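Local coordinates for RegF protein (Neisseria gonorrhoeae, PDB 4HOJ), which binds glutathione and calcium and is a stringent starvation protein A of the glutathione S-transferase superfamily, possibly with transferase activity, at residues S8-P13 and T195-A200; P13-C18 and Q51-V56; Y23-D28 and P79-G84; N105-L110 and E125-G130. All coordinates share one frame; numbering follows the deposited sequence.

Contact 1 (S8-P13 and T195-A200). With GSH (glutathione), chain C.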
loop_
_atom_site.group_PDB
_atom_site.type_symbol
_atom_site.label_atom_id
_atom_site.label_comp_id
_atom_site.label_asym_id
_atom_site.label_seq_id
_atom_site.Cartn_x
_atom_site.Cartn_y
_atom_site.Cartn_z
ATOM N N SER A 8 -16.828 8.302 8.804
ATOM C CA SER A 8 -17.241 7.794 7.484
ATOM C C SER A 8 -18.009 8.859 6.718
ATOM O O SER A 8 -18.782 9.586 7.321
ATOM C CB SER A 8 -18.177 6.598 7.748
ATOM O OG SER A 8 -18.846 6.239 6.539
ATOM N N GLY A 9 -17.788 8.947 5.421
ATOM C CA GLY A 9 -18.646 9.772 4.572
ATOM C C GLY A 9 -19.786 8.947 4.001
ATOM O O GLY A 9 -19.573 7.819 3.544
ATOM N N ILE A 10 -20.980 9.489 3.975
ATOM C CA ILE A 10 -22.146 8.668 3.619
ATOM C C ILE A 10 -22.167 8.250 2.160
ATOM O O ILE A 10 -22.845 7.296 1.791
ATOM C CB ILE A 10 -23.437 9.344 3.992
ATOM C CG1 ILE A 10 -23.662 10.669 3.254
ATOM C CG2 ILE A 10 -23.463 9.599 5.534
ATOM C CD1 ILE A 10 -25.050 11.264 3.514
ATOM N N THR A 11 -21.422 8.954 1.318
ATOM C CA THR A 11 -21.322 8.508 -0.097
ATOM C C THR A 11 -19.913 8.110 -0.455
ATOM O O THR A 11 -19.629 7.917 -1.634
ATOM C CB THR A 11 -21.873 9.526 -1.134
ATOM O OG1 THR A 11 -21.118 10.733 -1.036
ATOM C CG2 THR A 11 -23.361 9.815 -0.876
ATOM N N CYS A 12 -19.032 7.939 0.524
ATOM C CA CYS A 12 -17.626 7.727 0.227
ATOM C C CYS A 12 -17.348 6.239 -0.034
ATOM O O CYS A 12 -17.557 5.426 0.882
ATOM C CB CYS A 12 -16.806 8.211 1.436
ATOM S SG CYS A 12 -15.054 7.826 1.336
ATOM N N PRO A 13 -16.819 5.906 -1.218
ATOM C CA PRO A 13 -16.573 4.470 -1.480
ATOM C C PRO A 13 -15.502 3.888 -0.568
ATOM O O PRO A 13 -15.504 2.675 -0.327
ATOM C CB PRO A 13 -16.178 4.425 -2.986
ATOM C CG PRO A 13 -15.673 5.877 -3.287
ATOM C CD PRO A 13 -16.559 6.778 -2.381
ATOM N N THR A 195 -25.238 2.972 3.323
ATOM C CA THR A 195 -26.001 4.070 3.878
ATOM C C THR A 195 -27.306 4.311 3.040
ATOM O O THR A 195 -27.411 3.837 1.895
ATOM C CB THR A 195 -25.153 5.361 3.882
ATOM O OG1 THR A 195 -25.032 5.833 2.540
ATOM C CG2 THR A 195 -23.768 5.179 4.485
ATOM N N PRO A 196 -28.263 5.099 3.569
ATOM C CA PRO A 196 -29.423 5.437 2.735
ATOM C C PRO A 196 -29.067 6.150 1.458
ATOM O O PRO A 196 -29.678 5.923 0.430
ATOM C CB PRO A 196 -30.286 6.328 3.640
ATOM C CG PRO A 196 -29.858 6.037 4.975
ATOM C CD PRO A 196 -28.404 5.615 4.941
ATOM N N ALA A 197 -27.981 6.952 1.504
ATOM C CA ALA A 197 -27.555 7.640 0.293
ATOM C C ALA A 197 -27.014 6.639 -0.719
ATOM O O ALA A 197 -27.292 6.739 -1.886
ATOM C CB ALA A 197 -26.481 8.696 0.662
ATOM N N GLU A 198 -26.274 5.626 -0.246
ATOM C CA GLU A 198 -25.729 4.640 -1.197
ATOM C C GLU A 198 -26.831 3.741 -1.745
ATOM O O GLU A 198 -26.760 3.345 -2.936
ATOM C CB GLU A 198 -24.647 3.810 -0.492
ATOM C CG GLU A 198 -23.324 4.588 -0.316
ATOM C CD GLU A 198 -22.428 3.970 0.702
ATOM O OE1 GLU A 198 -22.869 3.147 1.561
ATOM O OE2 GLU A 198 -21.214 4.301 0.671
ATOM N N LYS A 199 -27.883 3.487 -0.941
ATOM C CA LYS A 199 -29.014 2.746 -1.473
ATOM C C LYS A 199 -29.657 3.470 -2.627
ATOM O O LYS A 199 -30.163 2.792 -3.538
ATOM C CB LYS A 199 -30.021 2.462 -0.359
ATOM C CG LYS A 199 -29.448 1.460 0.641
ATOM C CD LYS A 199 -30.505 1.057 1.673
ATOM C CE LYS A 199 -29.843 0.126 2.735
ATOM N NZ LYS A 199 -30.835 -0.049 3.844
ATOM N N ALA A 200 -29.626 4.793 -2.629
ATOM C CA ALA A 200 -30.165 5.599 -3.745
ATOM C C ALA A 200 -29.407 5.462 -5.068
ATOM O O ALA A 200 -29.885 5.878 -6.125
ATOM C CB ALA A 200 -30.250 7.118 -3.347
HETATM N N1 GSH C . -6.699 6.632 -0.019
HETATM C CA1 GSH C . -7.888 6.975 0.814
HETATM C C1 GSH C . -8.446 5.749 1.437
HETATM O O11 GSH C . -8.997 5.811 2.566
HETATM O O12 GSH C . -8.371 4.691 0.786
HETATM C CB1 GSH C . -8.917 7.785 0.013
HETATM C CG1 GSH C . -10.030 8.381 0.882
HETATM C CD1 GSH C . -10.790 9.442 0.109
HETATM O OE1 GSH C . -10.564 9.732 -1.044
HETATM N N2 GSH C . -11.816 9.999 0.858
HETATM C CA2 GSH C . -12.611 11.067 0.253
HETATM C C2 GSH C . -12.394 12.289 1.110
HETATM O O2 GSH C . -12.319 12.339 2.327
HETATM C CB2 GSH C . -14.082 10.825 0.229
HETATM S SG2 GSH C . -14.555 9.342 -0.615
HETATM N N3 GSH C . -12.401 13.529 0.345
HETATM C CA3 GSH C . -12.205 14.811 0.997
HETATM C C3 GSH C . -10.946 15.402 0.446
HETATM O O31 GSH C . -10.105 14.803 -0.308
HETATM O O32 GSH C . -10.722 16.584 0.797
#
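The hydroxyl of Thr195 meets the backbone carbonyl of Ile10, OG1 lying 2.7 Å from Ile10 O in the carbonyl plane, on a lone pair. Thr195 OG1 sits between its own backbone N and carbonyl carbon (chi1 73°), where it can also accept from the Glu198 backbone N at 3.1 Å. The carboxylate of Glu198 answers: its OE1 takes the Thr195 backbone N-H at 3.0 Å, nearly straight at 170°, on the anti side and 29° out of the carboxylate plane. These reciprocal bonds make a capping box at the start of helix 196-199, and threonine suits the N-cap because one hydroxyl can both accept and donate. Beyond the box the Glu198 chain runs extended past Ile10 O, which CG approaches to 3.5 Å. Small Ala197 turns its CB toward the loop, where Thr11 CG2 packs on it at 3.7 Å and Ile10 CD1 at 4.1 Å. The loop itself is a type I turn from Gly9 to Cys12, between strand 5-8 and helix 13-25; Cys12, the residue that binds glutathione covalently, is the N-cap of that helix. Salt bridges join Glu198 OE1 to Arg19 and OE2 to Arg162. With two arginines beside it, Glu198 would be expected to stay ionised; the same arginines also bond Gly9 O and Thr11 O, so the link from acid to loop is indirect.

Contact 2 (P13-C18 and Q51-V56). With GSH (glutathione), chain C.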
loop_
_atom_site.group_PDB
_atom_site.type_symbol
_atom_site.label_atom_id
_atom_site.label_comp_id
_atom_site.label_asym_id
_atom_site.label_seq_id
_atom_site.Cartn_x
_atom_site.Cartn_y
_atom_site.Cartn_z
ATOM N N PRO A 13 -16.819 5.906 -1.218
ATOM C CA PRO A 13 -16.573 4.470 -1.480
ATOM C C PRO A 13 -15.502 3.888 -0.568
ATOM O O PRO A 13 -15.504 2.675 -0.327
ATOM C CB PRO A 13 -16.178 4.425 -2.986
ATOM C CG PRO A 13 -15.673 5.877 -3.287
ATOM C CD PRO A 13 -16.559 6.778 -2.381
ATOM N N PHE A 14 -14.554 4.702 -0.106
ATOM C CA PHE A 14 -13.479 4.203 0.747
ATOM C C PHE A 14 -13.983 3.936 2.117
ATOM O O PHE A 14 -13.669 2.894 2.709
ATOM C CB PHE A 14 -12.295 5.190 0.728
ATOM C CG PHE A 14 -11.765 5.415 -0.662
ATOM C CD1 PHE A 14 -10.999 4.438 -1.265
ATOM C CD2 PHE A 14 -12.093 6.529 -1.370
ATOM C CE1 PHE A 14 -10.509 4.609 -2.535
ATOM C CE2 PHE A 14 -11.653 6.705 -2.691
ATOM C CZ PHE A 14 -10.853 5.729 -3.275
ATOM N N SER A 15 -14.894 4.785 2.616
ATOM C CA SER A 15 -15.600 4.511 3.884
ATOM C C SER A 15 -16.508 3.267 3.776
ATOM O O SER A 15 -16.647 2.499 4.732
ATOM C CB SER A 15 -16.494 5.735 4.279
ATOM O OG SER A 15 -15.664 6.902 4.515
ATOM N N HIS A 16 -17.115 3.120 2.608
ATOM C CA HIS A 16 -17.989 1.994 2.335
ATOM C C HIS A 16 -17.210 0.670 2.521
ATOM O O HIS A 16 -17.717 -0.293 3.117
ATOM C CB HIS A 16 -18.533 2.180 0.928
ATOM C CG HIS A 16 -19.627 1.239 0.557
ATOM N ND1 HIS A 16 -20.192 1.291 -0.689
ATOM C CD2 HIS A 16 -20.204 0.186 1.217
ATOM C CE1 HIS A 16 -21.128 0.349 -0.777
ATOM N NE2 HIS A 16 -21.149 -0.347 0.363
ATOM N N ARG A 17 -15.930 0.640 2.103
ATOM C CA ARG A 17 -15.140 -0.589 2.267
ATOM C C ARG A 17 -15.069 -0.938 3.739
ATOM O O ARG A 17 -15.227 -2.114 4.123
ATOM C CB ARG A 17 -13.672 -0.421 1.793
ATOM C CG ARG A 17 -13.468 -0.124 0.359
ATOM C CD ARG A 17 -11.974 0.145 0.134
ATOM N NE ARG A 17 -11.610 0.084 -1.285
ATOM C CZ ARG A 17 -10.411 0.487 -1.721
ATOM N NH1 ARG A 17 -9.553 1.150 -0.918
ATOM N NH2 ARG A 17 -10.146 0.279 -2.996
ATOM N N CYS A 18 -14.797 0.069 4.584
ATOM C CA CYS A 18 -14.611 -0.193 6.020
ATOM C C CYS A 18 -15.929 -0.566 6.685
ATOM O O CYS A 18 -15.970 -1.480 7.515
ATOM C CB CYS A 18 -14.007 1.034 6.692
ATOM S SG CYS A 18 -12.405 1.524 6.008
ATOM N N GLN A 51 -9.136 13.436 5.219
ATOM C CA GLN A 51 -10.082 12.599 4.506
ATOM C C GLN A 51 -10.703 11.579 5.458
ATOM O O GLN A 51 -10.174 11.227 6.515
ATOM C CB GLN A 51 -9.387 11.818 3.397
ATOM C CG GLN A 51 -8.876 12.717 2.297
ATOM C CD GLN A 51 -8.193 11.924 1.214
ATOM O OE1 GLN A 51 -7.559 10.896 1.486
ATOM N NE2 GLN A 51 -8.342 12.361 -0.040
ATOM N N VAL A 52 -11.868 11.086 5.008
ATOM C CA VAL A 52 -12.437 9.858 5.565
ATOM C C VAL A 52 -12.128 8.692 4.625
ATOM O O VAL A 52 -11.918 8.901 3.428
ATOM C CB VAL A 52 -13.987 9.984 5.755
ATOM C CG1 VAL A 52 -14.234 10.964 6.864
ATOM C CG2 VAL A 52 -14.668 10.391 4.441
ATOM N N PRO A 53 -12.072 7.463 5.142
ATOM C CA PRO A 53 -12.371 7.094 6.524
ATOM C C PRO A 53 -11.193 7.221 7.466
ATOM O O PRO A 53 -9.985 7.234 7.073
ATOM C CB PRO A 53 -12.714 5.606 6.412
ATOM C CG PRO A 53 -11.880 5.120 5.187
ATOM C CD PRO A 53 -12.022 6.310 4.227
ATOM N N VAL A 54 -11.496 7.322 8.765
ATOM C CA VAL A 54 -10.533 7.220 9.864
ATOM C C VAL A 54 -11.101 6.212 10.857
ATOM O O VAL A 54 -12.342 6.183 11.084
ATOM C CB VAL A 54 -10.360 8.564 10.552
ATOM C CG1 VAL A 54 -9.539 8.467 11.840
ATOM C CG2 VAL A 54 -9.690 9.547 9.568
ATOM N N LEU A 55 -10.284 5.341 11.429
ATOM C CA LEU A 55 -10.723 4.490 12.504
ATOM C C LEU A 55 -9.992 4.881 13.769
ATOM O O LEU A 55 -8.744 5.058 13.758
ATOM C CB LEU A 55 -10.440 3.041 12.161
ATOM C CG LEU A 55 -11.040 2.006 13.123
ATOM C CD1 LEU A 55 -12.525 1.763 12.778
ATOM C CD2 LEU A 55 -10.289 0.676 13.079
ATOM N N VAL A 56 -10.732 4.993 14.870
ATOM C CA VAL A 56 -10.145 5.231 16.179
ATOM C C VAL A 56 -10.513 4.104 17.098
ATOM O O VAL A 56 -11.698 3.748 17.216
ATOM C CB VAL A 56 -10.601 6.589 16.776
ATOM C CG1 VAL A 56 -10.051 6.767 18.216
ATOM C CG2 VAL A 56 -10.147 7.732 15.856
HETATM N N1 GSH C . -6.699 6.632 -0.019
HETATM C CA1 GSH C . -7.888 6.975 0.814
HETATM C C1 GSH C . -8.446 5.749 1.437
HETATM O O11 GSH C . -8.997 5.811 2.566
HETATM O O12 GSH C . -8.371 4.691 0.786
HETATM C CB1 GSH C . -8.917 7.785 0.013
HETATM C CG1 GSH C . -10.030 8.381 0.882
HETATM C CD1 GSH C . -10.790 9.442 0.109
HETATM O OE1 GSH C . -10.564 9.732 -1.044
HETATM N N2 GSH C . -11.816 9.999 0.858
HETATM C CA2 GSH C . -12.611 11.067 0.253
HETATM C C2 GSH C . -12.394 12.289 1.110
HETATM O O2 GSH C . -12.319 12.339 2.327
HETATM C CB2 GSH C . -14.082 10.825 0.229
HETATM S SG2 GSH C . -14.555 9.342 -0.615
HETATM N N3 GSH C . -12.401 13.529 0.345
HETATM C CA3 GSH C . -12.205 14.811 0.997
HETATM C C3 GSH C . -10.946 15.402 0.446
HETATM O O31 GSH C . -10.105 14.803 -0.308
HETATM O O32 GSH C . -10.722 16.584 0.797
#
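Apolar contact carries the meeting of helix 13-25 with the loop at Pro53, whose ring is directed at the helix. Its CD rests against Phe14 CB at 3.7 Å, while CG meets Cys18 SG, also at 3.7 Å, so the ring spans one turn of the helix. Between these two residues Ser15 offers only a small side chain, and its CA comes within 4.9 Å of Pro53 CA. Ser15 OG lies beside its own backbone N (chi1 -63°) and touches Val52 CG2 at 3.6 Å; its polar partner is the backbone N of Gly9, so serine combines a small volume with a hydrogen bond to the neighbouring loop. The peptide bond before Pro53 is cis, the hallmark cis-proline of the thioredoxin-like N-terminal domain of glutathione transferases, and it precedes strand 54-57. As elsewhere in the superfamily, the residue ahead of this proline uses its backbone to hold the tripeptide. Hydrogen bonds from this loop go to glutathione: Val52 N donates to glutathione O2, and glutathione N2 donates back to Val52 O at 2.8 Å, an antiparallel, strand-like pairing. The extended Gln51 side chain adds a nearly straight bond (170°) from NE2 to glutathione O31 at 3.0 Å. Phe14 adds an aromatic face: glutathione CB1 lies 3.7 Å above the plane of the Phe14 ring, offset toward the rim. Arg17 NH1 lies at the edge of that ring, in its plane, and Arg17 is itself held by Glu100 and Ser65.

Contact 3 (Y23-D28 and P79-G84)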
loop_
_atom_site.group_PDB
_atom_site.type_symbol
_atom_site.label_atom_id
_atom_site.label_comp_id
_atom_site.label_asym_id
_atom_site.label_seq_id
_atom_site.Cartn_x
_atom_site.Cartn_y
_atom_site.Cartn_z
ATOM N N TYR A 23 -19.353 -4.759 9.293
ATOM C CA TYR A 23 -20.537 -5.598 9.360
ATOM C C TYR A 23 -20.270 -7.065 9.073
ATOM O O TYR A 23 -20.944 -7.926 9.646
ATOM C CB TYR A 23 -21.636 -5.024 8.469
ATOM C CG TYR A 23 -22.342 -3.828 9.095
ATOM C CD1 TYR A 23 -23.219 -4.031 10.143
ATOM C CD2 TYR A 23 -22.113 -2.532 8.663
ATOM C CE1 TYR A 23 -23.868 -2.972 10.720
ATOM C CE2 TYR A 23 -22.767 -1.447 9.242
ATOM C CZ TYR A 23 -23.631 -1.698 10.279
ATOM O OH TYR A 23 -24.325 -0.686 10.914
ATOM N N GLU A 24 -19.231 -7.366 8.279
ATOM C CA GLU A 24 -18.884 -8.784 8.098
ATOM C C GLU A 24 -18.363 -9.374 9.407
ATOM O O GLU A 24 -18.616 -10.534 9.675
ATOM C CB GLU A 24 -17.790 -8.970 6.993
ATOM C CG GLU A 24 -18.273 -8.794 5.547
ATOM C CD GLU A 24 -19.035 -10.005 5.037
ATOM O OE1 GLU A 24 -18.764 -11.138 5.533
ATOM O OE2 GLU A 24 -19.891 -9.867 4.167
ATOM N N LYS A 25 -17.609 -8.610 10.206
ATOM C CA LYS A 25 -17.088 -9.117 11.482
ATOM C C LYS A 25 -18.133 -9.152 12.564
ATOM O O LYS A 25 -18.022 -9.948 13.497
ATOM C CB LYS A 25 -15.898 -8.257 11.924
ATOM C CG LYS A 25 -14.715 -8.285 10.961
ATOM C CD LYS A 25 -14.063 -9.673 10.941
ATOM C CE LYS A 25 -12.703 -9.585 10.198
ATOM N NZ LYS A 25 -11.845 -10.809 10.397
ATOM N N GLY A 26 -19.122 -8.266 12.487
ATOM C CA GLY A 26 -20.231 -8.357 13.420
ATOM C C GLY A 26 -19.983 -7.897 14.847
ATOM O O GLY A 26 -20.810 -8.182 15.705
ATOM N N MET A 27 -18.888 -7.192 15.113
ATOM C CA MET A 27 -18.567 -6.756 16.485
ATOM C C MET A 27 -19.153 -5.382 16.781
ATOM O O MET A 27 -19.774 -4.771 15.909
ATOM C CB MET A 27 -17.046 -6.722 16.690
ATOM C CG MET A 27 -16.413 -8.099 16.587
ATOM S SD MET A 27 -16.896 -9.281 17.881
ATOM C CE MET A 27 -18.366 -10.063 17.222
ATOM N N ASP A 28 -18.920 -4.874 17.989
ATOM C CA ASP A 28 -19.473 -3.571 18.331
ATOM C C ASP A 28 -18.594 -2.458 17.794
ATOM O O ASP A 28 -17.365 -2.457 17.927
ATOM C CB ASP A 28 -19.714 -3.419 19.838
ATOM C CG ASP A 28 -18.432 -3.146 20.614
ATOM O OD1 ASP A 28 -17.356 -3.652 20.207
ATOM O OD2 ASP A 28 -18.512 -2.425 21.643
ATOM N N PRO A 79 -14.796 -13.964 11.508
ATOM C CA PRO A 79 -14.321 -14.810 10.406
ATOM C C PRO A 79 -13.128 -14.179 9.670
ATOM O O PRO A 79 -13.128 -12.980 9.425
ATOM C CB PRO A 79 -15.510 -14.803 9.447
ATOM C CG PRO A 79 -16.204 -13.512 9.715
ATOM C CD PRO A 79 -16.086 -13.315 11.192
ATOM N N GLN A 80 -12.153 -14.980 9.259
ATOM C CA GLN A 80 -10.999 -14.467 8.504
ATOM C C GLN A 80 -11.361 -13.940 7.115
ATOM O O GLN A 80 -12.045 -14.615 6.344
ATOM C CB GLN A 80 -9.929 -15.554 8.340
ATOM C CG GLN A 80 -9.508 -16.206 9.647
ATOM C CD GLN A 80 -8.930 -17.610 9.473
ATOM O OE1 GLN A 80 -9.380 -18.392 8.623
ATOM N NE2 GLN A 80 -7.936 -17.936 10.293
ATOM N N LEU A 81 -10.925 -12.726 6.801
ATOM C CA LEU A 81 -11.204 -12.162 5.506
ATOM C C LEU A 81 -10.013 -12.308 4.575
ATOM O O LEU A 81 -10.036 -11.860 3.479
ATOM C CB LEU A 81 -11.729 -10.698 5.608
ATOM C CG LEU A 81 -13.133 -10.624 6.212
ATOM C CD1 LEU A 81 -13.597 -9.184 6.346
ATOM C CD2 LEU A 81 -14.081 -11.443 5.356
ATOM N N MET A 82 -8.970 -13.017 4.999
ATOM C CA MET A 82 -7.869 -13.341 4.101
ATOM C C MET A 82 -7.583 -14.834 4.143
ATOM O O MET A 82 -7.777 -15.475 5.162
ATOM C CB MET A 82 -6.603 -12.564 4.489
ATOM C CG MET A 82 -6.703 -11.028 4.467
ATOM S SD MET A 82 -6.567 -10.325 2.806
ATOM C CE MET A 82 -4.875 -9.588 2.865
ATOM N N PRO A 83 -7.013 -15.399 3.056
ATOM C CA PRO A 83 -6.504 -16.788 3.102
ATOM C C PRO A 83 -5.389 -16.920 4.118
ATOM O O PRO A 83 -4.797 -15.913 4.479
ATOM C CB PRO A 83 -5.965 -17.009 1.693
ATOM C CG PRO A 83 -5.858 -15.624 1.075
ATOM C CD PRO A 83 -6.893 -14.803 1.714
ATOM N N GLY A 84 -5.117 -18.126 4.600
ATOM C CA GLY A 84 -3.977 -18.343 5.478
ATOM C C GLY A 84 -2.658 -18.494 4.756
ATOM O O GLY A 84 -1.576 -18.321 5.340
#
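Lys25 NZ donates to the carbonyl oxygen of Pro79 at 2.7 Å, joining the end of helix 13-25 to the loop that precedes helix 86-102. The ammonium approaches from above the carbonyl plane, 42° out of it, with a C=O...N angle of 136°. A bend at chi2 (-67°) sets CD, from which the chain runs on extended to NZ. Along this course the methylenes pack as well: Lys25 CD lies 4.2 Å from Pro79 CD, and CE is 4.0 Å from Leu81 CD1, the lysine sliding past both residues in the opposite direction. Pro79, which follows a cis peptide bond, sets CG 3.8 Å from Glu24 O, while Leu81 CD1 comes within 4.2 Å of Glu24 CB. Lysine fits here because its long aliphatic part can lie on proline and leucine while its tip reaches polar atoms. Further out, NZ also donates to Phe76 O and forms a salt bridge with Asp73 OD1, an oxygen that accepts from Leu81 N too; one aspartate thus positions both sides of the contact. Glu24 turns its carboxylate to Arg187. Buried among two carbonyl oxygens and a carboxylate, the Lys25 ammonium probably remains protonated and draws the loop and the ends of helices 13-25 and 65-75 to one charge.

Contact 4 (N105-L110 and E125-G130)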
loop_
_atom_site.group_PDB
_atom_site.type_symbol
_atom_site.label_atom_id
_atom_site.label_comp_id
_atom_site.label_asym_id
_atom_site.label_seq_id
_atom_site.Cartn_x
_atom_site.Cartn_y
_atom_site.Cartn_z
ATOM N N ASN A 105 -7.494 5.152 -8.268
ATOM C CA ASN A 105 -6.990 6.499 -8.614
ATOM C C ASN A 105 -8.039 7.226 -9.460
ATOM O O ASN A 105 -8.321 8.400 -9.256
ATOM C CB ASN A 105 -5.668 6.372 -9.353
ATOM C CG ASN A 105 -5.780 5.533 -10.611
ATOM O OD1 ASN A 105 -6.440 4.487 -10.646
ATOM N ND2 ASN A 105 -5.112 6.012 -11.708
ATOM N N HIS A 106 -8.667 6.506 -10.379
ATOM C CA HIS A 106 -9.738 7.101 -11.203
ATOM C C HIS A 106 -10.981 7.387 -10.385
ATOM O O HIS A 106 -11.645 8.417 -10.615
ATOM C CB HIS A 106 -10.081 6.179 -12.387
ATOM C CG HIS A 106 -8.893 5.902 -13.264
ATOM N ND1 HIS A 106 -8.290 6.880 -14.029
ATOM C CD2 HIS A 106 -8.207 4.750 -13.484
ATOM C CE1 HIS A 106 -7.247 6.346 -14.650
ATOM N NE2 HIS A 106 -7.179 5.059 -14.349
ATOM N N VAL A 107 -11.291 6.504 -9.426
ATOM C CA VAL A 107 -12.416 6.751 -8.506
ATOM C C VAL A 107 -12.189 8.072 -7.770
ATOM O O VAL A 107 -13.115 8.861 -7.636
ATOM C CB VAL A 107 -12.539 5.578 -7.521
ATOM C CG1 VAL A 107 -13.521 5.948 -6.343
ATOM C CG2 VAL A 107 -12.982 4.343 -8.287
ATOM N N GLN A 108 -10.960 8.339 -7.316
ATOM C CA GLN A 108 -10.745 9.624 -6.639
ATOM C C GLN A 108 -11.022 10.831 -7.511
ATOM O O GLN A 108 -11.469 11.875 -7.007
ATOM C CB GLN A 108 -9.310 9.700 -6.068
ATOM C CG GLN A 108 -9.111 8.670 -4.920
ATOM C CD GLN A 108 -7.702 8.671 -4.345
ATOM O OE1 GLN A 108 -7.244 9.693 -3.822
ATOM N NE2 GLN A 108 -6.988 7.568 -4.509
ATOM N N VAL A 109 -10.705 10.709 -8.806
ATOM C CA VAL A 109 -11.013 11.793 -9.751
ATOM C C VAL A 109 -12.534 12.008 -9.885
ATOM O O VAL A 109 -13.014 13.124 -9.841
ATOM C CB VAL A 109 -10.393 11.536 -11.150
ATOM C CG1 VAL A 109 -10.794 12.660 -12.124
ATOM C CG2 VAL A 109 -8.860 11.445 -11.088
ATOM N N LEU A 110 -13.300 10.918 -9.982
ATOM C CA LEU A 110 -14.750 11.008 -10.087
ATOM C C LEU A 110 -15.322 11.559 -8.811
ATOM O O LEU A 110 -16.388 12.166 -8.844
ATOM C CB LEU A 110 -15.336 9.616 -10.351
ATOM C CG LEU A 110 -14.972 9.044 -11.722
ATOM C CD1 LEU A 110 -15.773 7.809 -12.008
ATOM C CD2 LEU A 110 -15.261 10.090 -12.798
ATOM N N GLU A 125 -13.861 6.424 -18.399
ATOM C CA GLU A 125 -13.433 5.549 -19.463
ATOM C C GLU A 125 -12.435 4.520 -18.970
ATOM O O GLU A 125 -12.534 3.327 -19.289
ATOM C CB GLU A 125 -12.768 6.414 -20.523
ATOM C CG GLU A 125 -12.267 5.662 -21.733
ATOM C CD GLU A 125 -13.326 5.576 -22.812
ATOM O OE1 GLU A 125 -14.528 5.664 -22.458
ATOM O OE2 GLU A 125 -12.959 5.440 -24.001
ATOM N N ALA A 126 -11.459 4.978 -18.193
ATOM C CA ALA A 126 -10.419 4.055 -17.718
ATOM C C ALA A 126 -10.955 2.997 -16.782
ATOM O O ALA A 126 -10.515 1.865 -16.799
ATOM C CB ALA A 126 -9.257 4.823 -17.074
ATOM N N ILE A 127 -11.948 3.352 -15.986
ATOM C CA ILE A 127 -12.535 2.356 -15.098
ATOM C C ILE A 127 -13.292 1.308 -15.897
ATOM O O ILE A 127 -13.118 0.123 -15.635
ATOM C CB ILE A 127 -13.476 3.016 -14.065
ATOM C CG1 ILE A 127 -12.653 3.873 -13.084
ATOM C CG2 ILE A 127 -14.356 1.947 -13.367
ATOM C CD1 ILE A 127 -13.527 4.782 -12.186
ATOM N N GLY A 128 -14.057 1.726 -16.907
ATOM C CA GLY A 128 -14.774 0.747 -17.699
ATOM C C GLY A 128 -13.814 -0.184 -18.408
ATOM O O GLY A 128 -14.043 -1.385 -18.478
ATOM N N ASN A 129 -12.738 0.363 -18.940
ATOM C CA ASN A 129 -11.786 -0.449 -19.686
ATOM C C ASN A 129 -11.071 -1.430 -18.755
ATOM O O ASN A 129 -10.885 -2.617 -19.097
ATOM C CB ASN A 129 -10.799 0.458 -20.389
ATOM C CG ASN A 129 -11.415 1.173 -21.576
ATOM O OD1 ASN A 129 -12.347 0.662 -22.216
ATOM N ND2 ASN A 129 -10.911 2.372 -21.870
ATOM N N GLY A 130 -10.650 -0.928 -17.600
ATOM C CA GLY A 130 -9.968 -1.729 -16.596
ATOM C C GLY A 130 -10.809 -2.870 -16.069
ATOM O O GLY A 130 -10.320 -4.012 -15.955
#
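His106 and Ile127 bring together two roughly antiparallel helices, 104-111 and 117-134, through apolar side chains and one CH-pi contact, within the C-terminal domain. The short helical segments run at 147° to each other, and their axes approach to 9.7 Å. Ala126 meets the ring of His106: its CB sits over the centre, 3.5 Å from the centroid and 15° off the ring normal, a CH-pi contact in which NE2 is the nearest ring atom at 3.4 Å. Alanine suits this position because its single methyl can point a C-H at the ring face without further atoms to displace the imidazole. On the ring's opposite face lies Asn105 ND2, offset toward the rim, so the imidazole is sandwiched between its sequence neighbour and the facing helix. Both helices belong to the all-helical C-terminal domain of the glutathione transferase fold; His106 and Leu110 point to helix 117-134, while Val107 also packs on Pro13 and Phe14 of the N-terminal domain. Ile127 makes the larger share. Its CG1 stands beside its own backbone N (chi1 -68°) and packs on His106 CB at 3.5 Å, while CD1 reaches on between Val107 and Leu110. Leu110 CD1 meets that methyl tip to tip at 3.8 Å; Val107 CG2 lies 4.0 Å from it, the two side chains crossing at about a right angle. The CG1-CD1 arm of isoleucine is long enough to touch three residues of one helix. Leu159 of helix 151-161 packs on both Val107 and Ile127.

How the contacts relate
Contacts 1 and 2 share Pro13 and both touch glutathione; their centres are 11 Å apart, and Glu198 OE2 of the one packs 3.4 Å from His16 CB of the other. Together they border the ligand from the cysteine loop and from the cis-proline loop. Contact 4 belongs to the other domain, yet it backs the same site: Val107 CG1 packs 3.7 Å from Pro13 CG, and the Val107 side chain is about 7 Å from the bound glutathione. Contact 3 uses the far end of helix 13-25, its centre about 17 Å from that of contact 2, and stands away from the ligand, about 28 Å between centres from contact 4.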